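PDB 6BBT: major pilin backbone protein T-antigen, T13 from Streptococcus pyogenes, which probably forms the repeating backbone subunit of the pilus shaft on the streptococcal surface and is the T13 serotyping antigen. Local coordinates for residues 178-183 and 221-226; 194-199 and 209-214; 186-191 and 228-233. All coordinates share one frame; numbering follows the deposited sequence. Where two conformers were deposited one is given.

Contact 1. Residues 178-183 and 221-226; sequences FTLILE and IMLAKL
Leu180 meets Leu223 tip to tip in the core, its CD2 methyl coming to 4.1 Å from CD1 of Leu223. With CG anti to the backbone N (chi1 177°), Leu180 extends from its strand to bring CD2 to this partner. Two residues on along strand 176-183, Leu182 turns CD1 toward two leucines of the facing segment. This methyl stands 4.0 Å from CD1 of Leu226, the two side chains crossing at a slant, and more loosely 4.4 Å from CD2 of Leu223. The contact is face-to-face packing of two sheets in a beta sandwich: strand 176-183 belongs to the four-stranded antiparallel sheet, strand 220-227 to the other, and the backbones stay well apart, 9.7 Å between CA of Leu182 and CA of Leu226. Such sandwiches fit the transthyretin-like clan in which this domain is placed. On the 221-226 side the chain turns a corner at Ala224 and Lys225, yet Leu223 before it and Leu226 after it both point toward strand 176-183. At that corner Lys225 forms salt bridges to Asp21 and Glu23. Val194 of strand 193-198 packs on both Leu182 and Leu226.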
ATOM      1  N   PHE A 178     -23.192 -17.882  10.971  1.00 21.15           N
ATOM      2  CA  PHE A 178     -21.771 -17.747  10.688  1.00 19.35           C
ATOM      3  C   PHE A 178     -21.151 -16.637  11.519  1.00 18.68           C
ATOM      4  O   PHE A 178     -21.827 -15.665  11.895  1.00 17.23           O
ATOM      5  CB  PHE A 178     -21.579 -17.365   9.231  1.00 18.82           C
ATOM      6  CG  PHE A 178     -21.909 -18.459   8.282  1.00 19.71           C
ATOM      7  CD1 PHE A 178     -23.212 -18.645   7.835  1.00 20.16           C
ATOM      8  CD2 PHE A 178     -20.921 -19.325   7.844  1.00 20.34           C
ATOM      9  CE1 PHE A 178     -23.516 -19.674   6.958  1.00 20.44           C
ATOM     10  CE2 PHE A 178     -21.222 -20.351   6.962  1.00 20.81           C
ATOM     11  CZ  PHE A 178     -22.523 -20.522   6.520  1.00 20.70           C
ATOM     12  N   THR A 179     -19.840 -16.759  11.717  1.00 18.23           N
ATOM     13  CA  THR A 179     -19.033 -15.749  12.384  1.00 17.85           C
ATOM     14  C   THR A 179     -17.787 -15.518  11.533  1.00 17.19           C
ATOM     15  O   THR A 179     -17.097 -16.462  11.196  1.00 17.25           O
ATOM     16  CB  THR A 179     -18.637 -16.203  13.805  1.00 18.25           C
ATOM     17  OG1 THR A 179     -19.819 -16.450  14.578  1.00 18.92           O
ATOM     18  CG2 THR A 179     -17.846 -15.133  14.520  1.00 19.34           C
ATOM     19  N   LEU A 180     -17.532 -14.264  11.177  1.00 16.52           N
ATOM     20  CA  LEU A 180     -16.338 -13.863  10.482  1.00 16.32           C
ATOM     21  C   LEU A 180     -15.576 -12.883  11.356  1.00 16.70           C
ATOM     22  O   LEU A 180     -16.174 -11.998  11.974  1.00 15.79           O
ATOM     23  CB  LEU A 180     -16.720 -13.198   9.171  1.00 16.43           C
ATOM     24  CG  LEU A 180     -15.622 -12.623   8.292  1.00 16.46           C
ATOM     25  CD1 LEU A 180     -14.790 -13.710   7.625  1.00 17.24           C
ATOM     26  CD2 LEU A 180     -16.265 -11.713   7.269  1.00 17.35           C
ATOM     27  N   ILE A 181     -14.255 -13.034  11.384  1.00 16.76           N
ATOM     28  CA  ILE A 181     -13.392 -12.054  12.006  1.00 17.81           C
ATOM     29  C   ILE A 181     -12.260 -11.749  11.026  1.00 16.87           C
ATOM     30  O   ILE A 181     -11.688 -12.652  10.416  1.00 16.69           O
ATOM     31  CB  ILE A 181     -12.900 -12.508  13.405  1.00 19.94           C
ATOM     32  CG1 ILE A 181     -11.933 -11.496  14.011  1.00 20.95           C
ATOM     33  CG2 ILE A 181     -12.233 -13.854  13.339  1.00 21.55           C
ATOM     34  CD1 ILE A 181     -11.827 -11.633  15.521  1.00 22.89           C
ATOM     35  N   LEU A 182     -12.021 -10.462  10.801  1.00 15.61           N
ATOM     36  CA  LEU A 182     -10.875 -10.008  10.044  1.00 14.98           C
ATOM     37  C   LEU A 182      -9.856  -9.604  11.097  1.00 15.38           C
ATOM     38  O   LEU A 182     -10.137  -8.727  11.910  1.00 14.63           O
ATOM     39  CB  LEU A 182     -11.258  -8.822   9.176  1.00 14.41           C
ATOM     40  CG  LEU A 182     -12.442  -8.968   8.229  1.00 14.42           C
ATOM     41  CD1 LEU A 182     -12.564  -7.695   7.431  1.00 15.03           C
ATOM     42  CD2 LEU A 182     -12.294 -10.151   7.294  1.00 14.15           C
ATOM     43  N   GLU A 183      -8.701 -10.258  11.132  1.00 15.63           N
ATOM     44  CA  GLU A 183      -7.714  -9.955  12.176  1.00 17.30           C
ATOM     45  C   GLU A 183      -6.936  -8.738  11.743  1.00 16.89           C
ATOM     46  O   GLU A 183      -6.620  -8.600  10.566  1.00 17.83           O
ATOM     47  CB  GLU A 183      -6.718 -11.098  12.398  1.00 18.88           C
ATOM     48  CG  GLU A 183      -7.318 -12.456  12.658  1.00 21.08           C
ATOM     49  CD  GLU A 183      -7.934 -12.612  14.025  1.00 23.58           C
ATOM     50  OE1 GLU A 183      -8.465 -13.712  14.269  1.00 28.60           O
ATOM     51  OE2 GLU A 183      -7.882 -11.670  14.855  1.00 26.12           O
ATOM     52  N   ILE A 221     -22.704 -13.779   0.721  1.00 21.37           N
ATOM     53  CA  ILE A 221     -22.295 -12.469   1.206  1.00 21.12           C
ATOM     54  C   ILE A 221     -20.968 -12.174   0.479  1.00 20.25           C
ATOM     55  O   ILE A 221     -20.279 -13.111   0.059  1.00 18.42           O
ATOM     56  CB  ILE A 221     -22.228 -12.540   2.750  1.00 23.71           C
ATOM     57  CG1 ILE A 221     -22.464 -11.195   3.385  1.00 25.73           C
ATOM     58  CG2 ILE A 221     -20.943 -13.203   3.254  1.00 23.47           C
ATOM     59  CD1 ILE A 221     -22.693 -11.309   4.880  1.00 28.47           C
ATOM     60  N   MET A 222     -20.641 -10.903   0.244  0.50 19.74           N
ATOM     61  CA  MET A 222     -19.359 -10.568  -0.404  0.50 20.35           C
ATOM     62  C   MET A 222     -18.721  -9.327   0.192  0.50 18.46           C
ATOM     63  O   MET A 222     -19.392  -8.328   0.447  0.50 16.63           O
ATOM     64  CB  MET A 222     -19.493 -10.372  -1.918  0.50 22.54           C
ATOM     65  CG  MET A 222     -18.126 -10.221  -2.613  0.50 24.82           C
ATOM     66  SD  MET A 222     -18.152  -9.675  -4.334  0.50 30.27           S
ATOM     67  CE  MET A 222     -19.670  -8.747  -4.342  0.50 28.14           C
ATOM     68  N   LEU A 223     -17.412  -9.411   0.409  1.00 17.72           N
ATOM     69  CA  LEU A 223     -16.603  -8.276   0.796  1.00 17.11           C
ATOM     70  C   LEU A 223     -15.828  -7.980  -0.464  1.00 16.96           C
ATOM     71  O   LEU A 223     -14.939  -8.753  -0.821  1.00 18.15           O
ATOM     72  CB  LEU A 223     -15.681  -8.619   1.975  1.00 17.72           C
ATOM     73  CG  LEU A 223     -16.411  -9.072   3.245  1.00 18.20           C
ATOM     74  CD1 LEU A 223     -16.434 -10.592   3.321  1.00 19.51           C
ATOM     75  CD2 LEU A 223     -15.797  -8.511   4.523  1.00 18.48           C
ATOM     76  N   ALA A 224     -16.151  -6.884  -1.144  1.00 16.13           N
ATOM     77  CA  ALA A 224     -15.640  -6.645  -2.515  1.00 16.84           C
ATOM     78  C   ALA A 224     -14.354  -5.819  -2.592  1.00 17.67           C
ATOM     79  O   ALA A 224     -13.719  -5.778  -3.653  1.00 18.38           O
ATOM     80  CB  ALA A 224     -16.715  -5.983  -3.365  1.00 17.14           C
ATOM     81  N   LYS A 225     -14.006  -5.136  -1.494  1.00 16.70           N
ATOM     82  CA  LYS A 225     -12.883  -4.215  -1.434  1.00 17.20           C
ATOM     83  C   LYS A 225     -12.066  -4.549  -0.177  1.00 16.51           C
ATOM     84  O   LYS A 225     -11.864  -3.720   0.695  1.00 16.45           O
ATOM     85  CB  LYS A 225     -13.397  -2.772  -1.429  1.00 18.14           C
ATOM     86  CG  LYS A 225     -14.171  -2.368  -2.711  1.00 19.35           C
ATOM     87  CD  LYS A 225     -14.812  -0.985  -2.616  1.00 20.21           C
ATOM     88  CE  LYS A 225     -15.751  -0.695  -3.799  1.00 21.44           C
ATOM     89  NZ  LYS A 225     -16.381   0.679  -3.745  1.00 20.93           N
ATOM     90  N   LEU A 226     -11.610  -5.794  -0.121  1.00 16.28           N
ATOM     91  CA  LEU A 226     -10.972  -6.358   1.042  1.00 16.17           C
ATOM     92  C   LEU A 226      -9.458  -6.071   1.006  1.00 15.99           C
ATOM     93  O   LEU A 226      -8.838  -6.244  -0.040  1.00 15.38           O
ATOM     94  CB  LEU A 226     -11.225  -7.865   1.050  1.00 17.39           C
ATOM     95  CG  LEU A 226     -10.843  -8.673   2.279  1.00 17.65           C
ATOM     96  CD1 LEU A 226     -11.576  -8.256   3.544  1.00 18.13           C
ATOM     97  CD2 LEU A 226     -11.118 -10.131   1.997  1.00 18.64           C
TER

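Contact 2. Residues 194-199 and 209-214; sequences VKIIQD and QEYKFT
Strands 194-198 and 211-214 run nearly parallel, 18° between their directions, but with axes 10.3 Å apart they lie in different sheets and no backbone bond joins them directly; side chains and one water bridge the gap. CA of Gln198 and CA of Phe213 are 8.6 Å apart, the closest backbone pairing in the register. Across this gap the side chains of Tyr211 and Gln198 come from opposite directions. Tyr211 OH donates a short hydrogen bond of 2.5 Å to Gln198 OE1, which lies at the edge of the phenol ring in its plane. Relative to the amide the approach is less regular: the hydroxyl is tilted 26° from the carbonyl plane, and amide and ring stand almost perpendicular, 88° apart. Gln198 reaches this far because its chain is extended, with CG anti to the backbone N. The pair sits at a border of the beta sandwich, where strand 211-215, an outermost strand of the four-stranded sheet, faces strand 193-198 of the other. The amide's second end is also held: NE2 donates to a water at 2.7 Å, which in turn donates to Lys212 O, so the two strands are joined by one direct and one water-mediated link. CB of Phe213 lies over one face of the amide, 3.8 Å from NE2 of Gln198, and the Phe213 ring turns off to lie nearly parallel to that of Phe178. Ile196 crosses the tyrosine at a slant, its CD1 4.1 Å from CE1 of Tyr211 and its CG2 near the hydroxyl. Val205 of strand 201-206 touches both Ile196 and Tyr211.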
ATOM      1  N   VAL A 194     -14.312  -2.374   6.844  1.00 14.96           N
ATOM      2  CA  VAL A 194     -14.269  -2.973   5.529  1.00 15.86           C
ATOM      3  C   VAL A 194     -15.736  -3.198   5.131  1.00 16.28           C
ATOM      4  O   VAL A 194     -16.564  -3.653   5.936  1.00 14.59           O
ATOM      5  CB  VAL A 194     -13.498  -4.327   5.562  1.00 16.55           C
ATOM      6  CG1 VAL A 194     -13.525  -5.035   4.208  1.00 17.09           C
ATOM      7  CG2 VAL A 194     -12.033  -4.103   5.980  1.00 17.24           C
ATOM      8  N   LYS A 195     -16.047  -2.901   3.877  1.00 16.75           N
ATOM      9  CA  LYS A 195     -17.411  -3.034   3.385  1.00 16.85           C
ATOM     10  C   LYS A 195     -17.800  -4.493   3.134  1.00 15.94           C
ATOM     11  O   LYS A 195     -16.992  -5.303   2.698  1.00 15.25           O
ATOM     12  CB  LYS A 195     -17.584  -2.237   2.100  1.00 18.52           C
ATOM     13  CG  LYS A 195     -17.307  -0.761   2.281  1.00 20.07           C
ATOM     14  CD  LYS A 195     -18.431  -0.116   3.084  1.00 21.19           C
ATOM     15  CE  LYS A 195     -18.015   1.218   3.597  1.00 22.77           C
ATOM     16  NZ  LYS A 195     -19.215   1.857   4.199  1.00 23.68           N
ATOM     17  N   ILE A 196     -19.049  -4.814   3.441  1.00 15.17           N
ATOM     18  CA  ILE A 196     -19.627  -6.093   3.130  1.00 15.00           C
ATOM     19  C   ILE A 196     -20.986  -5.832   2.457  1.00 16.27           C
ATOM     20  O   ILE A 196     -21.686  -4.882   2.836  1.00 15.70           O
ATOM     21  CB  ILE A 196     -19.771  -6.970   4.384  1.00 15.52           C
ATOM     22  CG1 ILE A 196     -20.190  -8.399   4.039  1.00 16.54           C
ATOM     23  CG2 ILE A 196     -20.742  -6.398   5.404  1.00 15.67           C
ATOM     24  CD1 ILE A 196     -19.996  -9.373   5.183  1.00 17.07           C
ATOM     25  N   ILE A 197     -21.347  -6.675   1.490  1.00 16.04           N
ATOM     26  CA  ILE A 197     -22.672  -6.612   0.867  1.00 17.54           C
ATOM     27  C   ILE A 197     -23.438  -7.825   1.319  1.00 17.83           C
ATOM     28  O   ILE A 197     -23.022  -8.958   1.089  1.00 17.68           O
ATOM     29  CB  ILE A 197     -22.610  -6.521  -0.665  1.00 18.54           C
ATOM     30  CG1 ILE A 197     -21.816  -5.273  -1.051  1.00 18.81           C
ATOM     31  CG2 ILE A 197     -24.045  -6.508  -1.245  1.00 18.74           C
ATOM     32  CD1 ILE A 197     -21.397  -5.208  -2.498  1.00 20.20           C
ATOM     33  N   GLN A 198     -24.563  -7.573   1.975  1.00 18.50           N
ATOM     34  CA  GLN A 198     -25.287  -8.586   2.705  1.00 19.05           C
ATOM     35  C   GLN A 198     -26.780  -8.341   2.495  1.00 19.00           C
ATOM     36  O   GLN A 198     -27.265  -7.250   2.774  1.00 17.98           O
ATOM     37  CB  GLN A 198     -24.899  -8.446   4.177  1.00 20.71           C
ATOM     38  CG  GLN A 198     -25.708  -9.245   5.175  1.00 22.17           C
ATOM     39  CD  GLN A 198     -25.139  -9.154   6.594  1.00 23.28           C
ATOM     40  OE1 GLN A 198     -23.995  -8.754   6.797  1.00 26.17           O
ATOM     41  NE2 GLN A 198     -25.933  -9.535   7.571  1.00 24.34           N
ATOM     42  N   ASP A 199     -27.473  -9.351   1.978  1.00 20.19           N
ATOM     43  CA  ASP A 199     -28.864  -9.236   1.527  1.00 22.50           C
ATOM     44  C   ASP A 199     -29.128  -7.953   0.716  1.00 20.81           C
ATOM     45  O   ASP A 199     -30.089  -7.229   0.967  1.00 19.78           O
ATOM     46  CB  ASP A 199     -29.810  -9.325   2.724  1.00 26.29           C
ATOM     47  CG  ASP A 199     -31.278  -9.514   2.298  1.00 30.60           C
ATOM     48  OD1 ASP A 199     -31.541 -10.297   1.356  1.00 33.06           O
ATOM     49  OD2 ASP A 199     -32.157  -8.849   2.886  1.00 34.80           O
ATOM     50  N   GLN A 209     -12.901  -7.838  15.368  1.00 12.22           N
ATOM     51  CA  GLN A 209     -14.019  -8.322  16.190  1.00 13.02           C
ATOM     52  C   GLN A 209     -14.929  -9.209  15.372  1.00 13.56           C
ATOM     53  O   GLN A 209     -15.003  -9.081  14.161  1.00 13.53           O
ATOM     54  CB  GLN A 209     -14.830  -7.151  16.805  1.00 12.98           C
ATOM     55  CG  GLN A 209     -15.595  -6.328  15.776  1.00 12.65           C
ATOM     56  CD  GLN A 209     -16.138  -5.006  16.307  1.00 12.32           C
ATOM     57  OE1 GLN A 209     -15.400  -4.167  16.816  1.00 11.90           O
ATOM     58  NE2 GLN A 209     -17.445  -4.820  16.181  1.00 12.61           N
ATOM     59  N   GLU A 210     -15.639 -10.088  16.055  1.00 14.71           N
ATOM     60  CA  GLU A 210     -16.542 -11.020  15.428  1.00 16.28           C
ATOM     61  C   GLU A 210     -17.681 -10.294  14.728  1.00 16.13           C
ATOM     62  O   GLU A 210     -18.255  -9.358  15.290  1.00 16.12           O
ATOM     63  CB  GLU A 210     -17.104 -11.980  16.470  1.00 18.01           C
ATOM     64  CG  GLU A 210     -16.051 -12.928  17.007  1.00 20.17           C
ATOM     65  CD  GLU A 210     -16.627 -14.070  17.822  1.00 22.75           C
ATOM     66  OE1 GLU A 210     -17.840 -14.072  18.145  1.00 26.21           O
ATOM     67  OE2 GLU A 210     -15.848 -14.986  18.134  1.00 26.79           O
ATOM     68  N   TYR A 211     -17.964 -10.719  13.498  1.00 15.08           N
ATOM     69  CA  TYR A 211     -19.075 -10.234  12.700  1.00 15.68           C
ATOM     70  C   TYR A 211     -19.987 -11.429  12.426  1.00 16.61           C
ATOM     71  O   TYR A 211     -19.583 -12.378  11.754  1.00 15.94           O
ATOM     72  CB  TYR A 211     -18.585  -9.610  11.383  1.00 15.45           C
ATOM     73  CG  TYR A 211     -19.708  -8.985  10.590  1.00 15.53           C
ATOM     74  CD1 TYR A 211     -20.434  -9.724   9.687  1.00 15.30           C
ATOM     75  CD2 TYR A 211     -20.056  -7.645  10.776  1.00 16.34           C
ATOM     76  CE1 TYR A 211     -21.496  -9.166   8.983  1.00 16.40           C
ATOM     77  CE2 TYR A 211     -21.111  -7.075  10.069  1.00 17.04           C
ATOM     78  CZ  TYR A 211     -21.831  -7.847   9.183  1.00 16.60           C
ATOM     79  OH  TYR A 211     -22.866  -7.292   8.483  1.00 17.73           O
ATOM     80  N   LYS A 212     -21.208 -11.388  12.956  1.00 18.34           N
ATOM     81  CA  LYS A 212     -22.146 -12.513  12.852  1.00 19.64           C
ATOM     82  C   LYS A 212     -23.165 -12.234  11.767  1.00 20.34           C
ATOM     83  O   LYS A 212     -23.636 -11.103  11.625  1.00 20.57           O
ATOM     84  CB  LYS A 212     -22.820 -12.798  14.205  1.00 21.81           C
ATOM     85  CG  LYS A 212     -21.915 -13.568  15.180  1.00 23.93           C
ATOM     86  CD  LYS A 212     -22.537 -13.694  16.568  1.00 26.19           C
ATOM     87  CE  LYS A 212     -21.589 -14.327  17.601  1.00 28.50           C
ATOM     88  NZ  LYS A 212     -21.087 -15.675  17.183  1.00 30.15           N
ATOM     89  N   PHE A 213     -23.470 -13.251  10.969  1.00 19.67           N
ATOM     90  CA  PHE A 213     -24.483 -13.158   9.922  1.00 19.99           C
ATOM     91  C   PHE A 213     -25.067 -14.546   9.651  1.00 20.70           C
ATOM     92  O   PHE A 213     -24.545 -15.558  10.139  1.00 18.87           O
ATOM     93  CB  PHE A 213     -23.884 -12.564   8.638  1.00 19.98           C
ATOM     94  CG  PHE A 213     -22.824 -13.424   8.007  1.00 19.09           C
ATOM     95  CD1 PHE A 213     -21.497 -13.319   8.407  1.00 18.81           C
ATOM     96  CD2 PHE A 213     -23.152 -14.357   7.020  1.00 18.93           C
ATOM     97  CE1 PHE A 213     -20.522 -14.120   7.841  1.00 18.11           C
ATOM     98  CE2 PHE A 213     -22.175 -15.157   6.450  1.00 18.11           C
ATOM     99  CZ  PHE A 213     -20.863 -15.042   6.862  1.00 17.84           C
ATOM    100  N   THR A 214     -26.145 -14.587   8.874  1.00 21.21           N
ATOM    101  CA  THR A 214     -26.781 -15.850   8.519  1.00 22.28           C
ATOM    102  C   THR A 214     -26.852 -16.014   7.031  1.00 22.41           C
ATOM    103  O   THR A 214     -26.890 -15.031   6.298  1.00 23.89           O
ATOM    104  CB  THR A 214     -28.210 -15.962   9.104  1.00 23.82           C
ATOM    105  OG1 THR A 214     -29.077 -15.040   8.428  1.00 26.16           O
ATOM    106  CG2 THR A 214     -28.222 -15.664  10.590  1.00 23.21           C
TER
HETATM  107  O   HOH W   1     -25.483  -9.542  10.223  1.00 26.31           O

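Contact 3. Residues 186-191 and 228-233; sequences ALYEKG and IGISYK
Two connecting loops at one end of the C-terminal beta sandwich meet here: 186-191, which leads from strand 176-183 to strand 193-198, and the turn at 228-230, which leads into strand 231-236. Tyr188 carries the contact from the first loop, packing on Ile230 and reaching past it to the backbone of Ile228. The side chains of Tyr188 and Ile230 cross at about a right angle, and the CG2 methyl of Ile230 comes within 3.6 Å of Tyr188 CD2 and 3.9 Å of its CB. With CG1 of Ile230 placed between the backbone N and the carbonyl carbon (chi1 61°), it is the CG2 branch that is presented to the tyrosine. Farther along the ring, Tyr188 CE2 passes 3.5 Å from Ile228 O, a plain van der Waals approach. The hydroxyl is joined to the same residue through two waters. One donates to Tyr188 OH at 2.9 Å and accepts from Ile228 N; the other takes the phenol proton at 2.6 Å, lying in the ring plane, and donates to Ile228 O. Both backbone polar groups of Ile228 are thereby linked to one phenol, whose turning is limited by the waters and by the isoleucine. Gly229, at phi 94°, takes a backbone shape in which a CB would press on the carbonyl O of Ile228. Asn69 hydrogen-bonds to the backbone of Leu187 and Glu189, and Pro27 touches Tyr188, so the loop 186-191 also meets the N-terminal, Spy0128-like part of the pilin. Ile230 in turn packs on Leu182 of strand 176-183, and Ile228 on Lys155 and Thr157 of strand 148-166.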
ATOM      1  N   ALA A 186      -0.324  -5.195  10.757  1.00 15.42           N
ATOM      2  CA  ALA A 186       0.401  -3.923  10.869  1.00 15.71           C
ATOM      3  C   ALA A 186      -0.102  -2.852   9.878  1.00 14.64           C
ATOM      4  O   ALA A 186      -0.070  -1.656  10.172  1.00 13.96           O
ATOM      5  CB  ALA A 186       1.895  -4.146  10.657  1.00 16.08           C
ATOM      6  N   LEU A 187      -0.575  -3.291   8.718  1.00 15.02           N
ATOM      7  CA  LEU A 187      -1.072  -2.387   7.680  1.00 15.33           C
ATOM      8  C   LEU A 187      -2.518  -1.950   7.860  1.00 13.84           C
ATOM      9  O   LEU A 187      -2.865  -0.865   7.414  1.00 11.98           O
ATOM     10  CB  LEU A 187      -0.994  -3.033   6.308  1.00 17.69           C
ATOM     11  CG  LEU A 187       0.341  -3.386   5.609  1.00 20.83           C
ATOM     12  CD1 LEU A 187       0.205  -3.122   4.104  1.00 22.88           C
ATOM     13  CD2 LEU A 187       1.528  -2.617   6.116  1.00 21.88           C
ATOM     14  N   TYR A 188      -3.356  -2.815   8.425  1.00 13.14           N
ATOM     15  CA  TYR A 188      -4.789  -2.546   8.566  1.00 13.59           C
ATOM     16  C   TYR A 188      -5.211  -2.870   9.988  1.00 13.88           C
ATOM     17  O   TYR A 188      -5.310  -4.023  10.360  1.00 13.08           O
ATOM     18  CB  TYR A 188      -5.588  -3.379   7.530  1.00 14.08           C
ATOM     19  CG  TYR A 188      -5.075  -3.158   6.134  1.00 14.09           C
ATOM     20  CD1 TYR A 188      -5.413  -2.017   5.430  1.00 14.86           C
ATOM     21  CD2 TYR A 188      -4.206  -4.067   5.539  1.00 14.60           C
ATOM     22  CE1 TYR A 188      -4.935  -1.795   4.148  1.00 14.96           C
ATOM     23  CE2 TYR A 188      -3.725  -3.863   4.263  1.00 14.53           C
ATOM     24  CZ  TYR A 188      -4.072  -2.716   3.584  1.00 15.23           C
ATOM     25  OH  TYR A 188      -3.577  -2.522   2.329  1.00 16.99           O
ATOM     26  N   GLU A 189      -5.493  -1.826  10.752  1.00 14.85           N
ATOM     27  CA  GLU A 189      -5.591  -1.890  12.188  1.00 16.03           C
ATOM     28  C   GLU A 189      -7.009  -2.131  12.679  1.00 15.12           C
ATOM     29  O   GLU A 189      -8.010  -1.851  11.990  1.00 13.69           O
ATOM     30  CB  GLU A 189      -5.076  -0.588  12.786  1.00 18.35           C
ATOM     31  CG  GLU A 189      -3.643  -0.268  12.360  1.00 20.89           C
ATOM     32  CD  GLU A 189      -2.954   0.685  13.314  1.00 24.20           C
ATOM     33  OE1 GLU A 189      -3.491   1.792  13.541  1.00 27.38           O
ATOM     34  OE2 GLU A 189      -1.880   0.317  13.839  1.00 27.21           O
ATOM     35  N   LYS A 190      -7.065  -2.634  13.901  1.00 14.53           N
ATOM     36  CA  LYS A 190      -8.312  -2.842  14.636  1.00 15.25           C
ATOM     37  C   LYS A 190      -9.163  -1.592  14.664  1.00 14.05           C
ATOM     38  O   LYS A 190      -8.661  -0.480  14.831  1.00 13.16           O
ATOM     39  CB  LYS A 190      -7.984  -3.231  16.087  1.00 16.78           C
ATOM     40  CG  LYS A 190      -9.173  -3.572  16.965  1.00 19.65           C
ATOM     41  CD  LYS A 190      -8.691  -4.010  18.353  1.00 22.01           C
ATOM     42  CE  LYS A 190      -9.849  -4.091  19.352  1.00 23.85           C
ATOM     43  NZ  LYS A 190     -10.953  -5.030  18.972  1.00 25.51           N
ATOM     44  N   GLY A 191     -10.462  -1.776  14.507  1.00 13.37           N
ATOM     45  CA  GLY A 191     -11.370  -0.655  14.542  1.00 13.41           C
ATOM     46  C   GLY A 191     -11.575   0.062  13.215  1.00 13.92           C
ATOM     47  O   GLY A 191     -12.425   0.943  13.143  1.00 13.81           O
ATOM     48  N   ILE A 228      -5.536  -6.540   1.170  1.00 17.52           N
ATOM     49  CA  ILE A 228      -4.635  -7.642   0.848  1.00 18.47           C
ATOM     50  C   ILE A 228      -3.660  -7.838   1.994  1.00 18.90           C
ATOM     51  O   ILE A 228      -3.118  -6.876   2.528  1.00 19.10           O
ATOM     52  CB  ILE A 228      -3.909  -7.407  -0.489  1.00 18.81           C
ATOM     53  CG1 ILE A 228      -4.920  -7.602  -1.612  1.00 18.00           C
ATOM     54  CG2 ILE A 228      -2.728  -8.390  -0.654  1.00 19.52           C
ATOM     55  CD1 ILE A 228      -4.450  -7.168  -2.968  1.00 18.54           C
ATOM     56  N   GLY A 229      -3.470  -9.090   2.389  1.00 20.65           N
ATOM     57  CA  GLY A 229      -2.509  -9.418   3.431  1.00 22.05           C
ATOM     58  C   GLY A 229      -3.077  -9.516   4.832  1.00 23.81           C
ATOM     59  O   GLY A 229      -2.325  -9.779   5.764  1.00 26.92           O
ATOM     60  N   ILE A 230      -4.381  -9.299   5.024  1.00 22.79           N
ATOM     61  CA  ILE A 230      -4.957  -9.535   6.349  1.00 22.85           C
ATOM     62  C   ILE A 230      -5.378 -10.981   6.451  1.00 21.11           C
ATOM     63  O   ILE A 230      -5.541 -11.649   5.444  1.00 22.92           O
ATOM     64  CB  ILE A 230      -6.125  -8.591   6.709  1.00 23.67           C
ATOM     65  CG1 ILE A 230      -7.310  -8.712   5.754  1.00 24.04           C
ATOM     66  CG2 ILE A 230      -5.611  -7.161   6.777  1.00 24.65           C
ATOM     67  CD1 ILE A 230      -8.559  -8.065   6.332  1.00 25.01           C
ATOM     68  N   SER A 231      -5.549 -11.461   7.664  1.00 20.01           N
ATOM     69  CA  SER A 231      -5.995 -12.812   7.884  1.00 19.85           C
ATOM     70  C   SER A 231      -7.427 -12.779   8.401  1.00 18.82           C
ATOM     71  O   SER A 231      -7.822 -11.838   9.094  1.00 19.49           O
ATOM     72  CB  SER A 231      -5.083 -13.521   8.858  1.00 21.07           C
ATOM     73  OG  SER A 231      -3.812 -13.721   8.285  1.00 23.63           O
ATOM     74  N   TYR A 232      -8.204 -13.786   8.034  1.00 16.93           N
ATOM     75  CA  TYR A 232      -9.569 -13.933   8.520  1.00 16.79           C
ATOM     76  C   TYR A 232      -9.849 -15.362   8.954  1.00 17.42           C
ATOM     77  O   TYR A 232      -9.166 -16.287   8.533  1.00 16.84           O
ATOM     78  CB  TYR A 232     -10.588 -13.522   7.452  1.00 16.51           C
ATOM     79  CG  TYR A 232     -10.582 -14.362   6.194  1.00 16.73           C
ATOM     80  CD1 TYR A 232     -11.331 -15.537   6.104  1.00 17.19           C
ATOM     81  CD2 TYR A 232      -9.822 -13.984   5.081  1.00 17.00           C
ATOM     82  CE1 TYR A 232     -11.333 -16.309   4.945  1.00 16.56           C
ATOM     83  CE2 TYR A 232      -9.817 -14.748   3.924  1.00 17.04           C
ATOM     84  CZ  TYR A 232     -10.567 -15.909   3.865  1.00 17.25           C
ATOM     85  OH  TYR A 232     -10.571 -16.665   2.711  1.00 19.08           O
ATOM     86  N   LYS A 233     -10.862 -15.536   9.791  1.00 17.67           N
ATOM     87  CA  LYS A 233     -11.381 -16.858  10.025  1.00 19.08           C
ATOM     88  C   LYS A 233     -12.905 -16.856  10.008  1.00 17.62           C
ATOM     89  O   LYS A 233     -13.552 -15.896  10.452  1.00 15.40           O
ATOM     90  CB  LYS A 233     -10.812 -17.483  11.287  1.00 22.68           C
ATOM     91  CG  LYS A 233     -11.205 -16.831  12.566  1.00 25.53           C
ATOM     92  CD  LYS A 233     -10.766 -17.664  13.770  1.00 28.89           C
ATOM     93  CE  LYS A 233      -9.277 -17.544  14.035  1.00 30.50           C
ATOM     94  NZ  LYS A 233      -8.962 -17.811  15.474  1.00 32.70           N
TER
HETATM   95  O   HOH W   2      -5.244  -3.639   0.278  1.00 13.86           O
HETATM   96  O   HOH W   3      -2.148  -4.474   1.310  1.00 29.79           O

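Overall arrangement
All three contacts lie in the C-terminal, DUF7601 part of the pilin. Contacts 1 and 2 join the same two sheets, their centres 6 Å apart: strands 176-183 and 211-215 are neighbours in one, 193-198 and 220-227 in the other. Contact 1 is buried between the sheets and contact 2 is partly buried at the outermost strand 211-215. Contact 3, about 11 Å between centres from contact 1 and 15 Å from contact 2, lies at the loop end. Along the chain the segments come in the order 178-183, 186-191, 194-199, 209-214, 221-226, 228-233; contact 2 is innermost, while contacts 1 and 3 interleave. Core packing thus continues into loops that touch the N-terminal part of the pilin.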